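Local coordinates for Box C/D snoRNA protein 1 (Saccharomyces cerevisiae, PDB 6THL) that is required for the accumulation of box C/D snoRNAs, which is involved in snoRNA processing, transport to the nucleolus and ribosome biogenesis, at residues W47-M52 / I166-T171. Sequence-based numbering, arbitrary orientation.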
loop_
_atom_site.group_PDB
_atom_site.type_symbol
_atom_site.label_atom_id
_atom_site.label_comp_id
_atom_site.label_asym_id
_atom_site.label_seq_id
_atom_site.Cartn_x
_atom_site.Cartn_y
_atom_site.Cartn_z
ATOM N N TRP B 47 14.395 7.392 5.974
ATOM C CA TRP B 47 14.664 7.236 7.384
ATOM C C TRP B 47 13.972 5.976 7.846
ATOM O O TRP B 47 12.814 5.771 7.552
ATOM C CB TRP B 47 14.151 8.444 8.176
ATOM C CG TRP B 47 14.885 9.674 7.867
ATOM C CD1 TRP B 47 14.503 10.662 7.032
ATOM C CD2 TRP B 47 16.165 10.042 8.374
ATOM N NE1 TRP B 47 15.469 11.642 6.988
ATOM C CE2 TRP B 47 16.499 11.276 7.806
ATOM C CE3 TRP B 47 17.064 9.441 9.264
ATOM C CZ2 TRP B 47 17.681 11.930 8.100
ATOM C CZ3 TRP B 47 18.260 10.092 9.547
ATOM C CH2 TRP B 47 18.552 11.321 8.972
ATOM N N ILE B 48 14.700 5.118 8.543
ATOM C CA ILE B 48 14.102 3.977 9.218
ATOM C C ILE B 48 14.534 4.022 10.677
ATOM O O ILE B 48 15.707 3.824 10.992
ATOM C CB ILE B 48 14.554 2.650 8.595
ATOM C CG1 ILE B 48 13.978 2.498 7.182
ATOM C CG2 ILE B 48 14.102 1.495 9.460
ATOM C CD1 ILE B 48 14.697 1.488 6.333
ATOM N N LEU B 49 13.570 4.299 11.553
ATOM C CA LEU B 49 13.791 4.402 12.991
ATOM C C LEU B 49 13.521 3.067 13.633
ATOM O O LEU B 49 12.416 2.526 13.490
ATOM C CB LEU B 49 12.836 5.444 13.586
ATOM C CG LEU B 49 12.925 6.826 12.929
ATOM C CD1 LEU B 49 12.221 7.844 13.802
ATOM C CD2 LEU B 49 14.343 7.293 12.672
ATOM N N CYS B 50 14.533 2.535 14.322
ATOM C CA CYS B 50 14.395 1.289 15.079
ATOM C C CYS B 50 14.272 1.609 16.565
ATOM O O CYS B 50 15.220 2.107 17.206
ATOM C CB CYS B 50 15.561 0.348 14.832
ATOM S SG CYS B 50 16.187 0.338 13.138
ATOM N N PRO B 51 13.092 1.329 17.122
ATOM C CA PRO B 51 12.852 1.606 18.495
ATOM C C PRO B 51 13.438 0.486 19.320
ATOM O O PRO B 51 13.954 -0.487 18.762
ATOM C CB PRO B 51 11.333 1.555 18.578
ATOM C CG PRO B 51 10.981 0.434 17.671
ATOM C CD PRO B 51 11.957 0.591 16.527
ATOM N N MET B 52 13.274 0.619 20.635
ATOM C CA MET B 52 13.869 -0.252 21.620
ATOM C C MET B 52 12.933 -1.410 21.963
ATOM O O MET B 52 11.913 -1.248 22.657
ATOM C CB MET B 52 14.254 0.588 22.829
ATOM C CG MET B 52 15.211 1.699 22.421
ATOM S SD MET B 52 16.066 2.574 23.745
ATOM C CE MET B 52 14.665 3.246 24.652
ATOM N N ILE B 166 18.628 5.065 5.748
ATOM C CA ILE B 166 19.415 5.405 6.921
ATOM C C ILE B 166 18.722 4.959 8.178
ATOM O O ILE B 166 17.706 5.536 8.560
ATOM C CB ILE B 166 19.657 6.923 7.085
ATOM C CG1 ILE B 166 20.203 7.583 5.812
ATOM C CG2 ILE B 166 20.606 7.168 8.259
ATOM C CD1 ILE B 166 21.632 7.233 5.489
ATOM N N PHE B 167 19.314 3.950 8.823
ATOM C CA PHE B 167 18.776 3.288 10.000
ATOM C C PHE B 167 19.238 4.029 11.233
ATOM O O PHE B 167 20.375 4.540 11.277
ATOM C CB PHE B 167 19.291 1.844 10.121
ATOM C CG PHE B 167 18.795 0.917 9.057
ATOM C CD1 PHE B 167 19.474 0.804 7.857
ATOM C CD2 PHE B 167 17.681 0.120 9.279
ATOM C CE1 PHE B 167 19.042 -0.051 6.870
ATOM C CE2 PHE B 167 17.235 -0.728 8.278
ATOM C CZ PHE B 167 17.923 -0.809 7.061
ATOM N N VAL B 168 18.357 4.032 12.235
ATOM C CA VAL B 168 18.522 4.762 13.467
ATOM C C VAL B 168 18.141 3.796 14.593
ATOM O O VAL B 168 17.117 3.126 14.530
ATOM C CB VAL B 168 17.641 6.044 13.476
ATOM C CG1 VAL B 168 17.883 6.876 14.725
ATOM C CG2 VAL B 168 17.960 6.933 12.303
ATOM N N ALA B 169 18.981 3.690 15.611
ATOM C CA ALA B 169 18.688 2.826 16.747
ATOM C C ALA B 169 19.653 3.124 17.891
ATOM O O ALA B 169 20.781 3.601 17.664
ATOM C CB ALA B 169 18.810 1.381 16.334
ATOM N N MET B 170 19.208 2.864 19.121
ATOM C CA MET B 170 20.089 3.061 20.282
ATOM C C MET B 170 21.199 2.012 20.307
ATOM O O MET B 170 22.373 2.352 20.548
ATOM C CB MET B 170 19.324 3.096 21.627
ATOM C CG MET B 170 19.004 4.509 22.152
ATOM S SD MET B 170 20.309 5.763 21.936
ATOM C CE MET B 170 21.421 5.361 23.280
ATOM N N THR B 171 20.815 0.762 20.039
ATOM C CA THR B 171 21.743 -0.372 19.959
ATOM C C THR B 171 21.509 -1.206 18.689
ATOM O O THR B 171 20.473 -1.092 18.048
ATOM C CB THR B 171 21.628 -1.294 21.206
ATOM O OG1 THR B 171 20.451 -2.115 21.133
ATOM C CG2 THR B 171 21.569 -0.481 22.486
#
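Parallel strand pairing in a mixed sheet of the BCD1 domain brings Trp47, Ile48 and Leu49 beside Ile166, Phe167 and Val168, joining strands 40-49 and 165-169, far apart in sequence. The short strand axes lie 22° from parallel. Three backbone bonds hold the register: Ile48 N to Ile166 O (3.0 Å), Val168 N to Ile48 O, and Cys50 N to Val168 O (2.7 Å). Ile48 O also receives a CA-H...O contact from Phe167. On one face Val168 is the shared neighbour: its CG2 sits at the edge of the Trp47 indole, 4.0 Å from CE3, while Leu49 CD2 packs against its CB at 3.6 Å. With Val168 CG1 anti to the backbone N (chi1 -176°), CG2 is the branch left to meet the indole. Trp47 CZ3 meets Ile166 CG2 as the two side chains run side by side. Strand 122-126, through Phe123, and helix 81-90, against Leu49, cover this face. On the other face Ile48 and Phe167 point the same way: CG2 of Ile48 approaches ring atom CD2 at 3.8 Å, and Ile48 CD1 meets Phe167 CE2 and CZ. Cys50 SG reaches the ring edge, 4.1 Å from Phe167 CD2, and Tyr179 meets the same ring. An alanine in place of Phe167 would probably leave Ile48 CG2 and CD1 and the Cys50 sulfur without their aromatic neighbour and open a gap beside Tyr179. Beyond the strands, Met52 SD rests near Met170 CG at 3.9 Å. Three bonds thus satisfy part of the backbone polarity here, His64 and Phe62, Tyr124 and Lys122, and the Tyr91 hydroxyl taking up more, while the buried side chains on both faces contribute almost wholly apolar contacts.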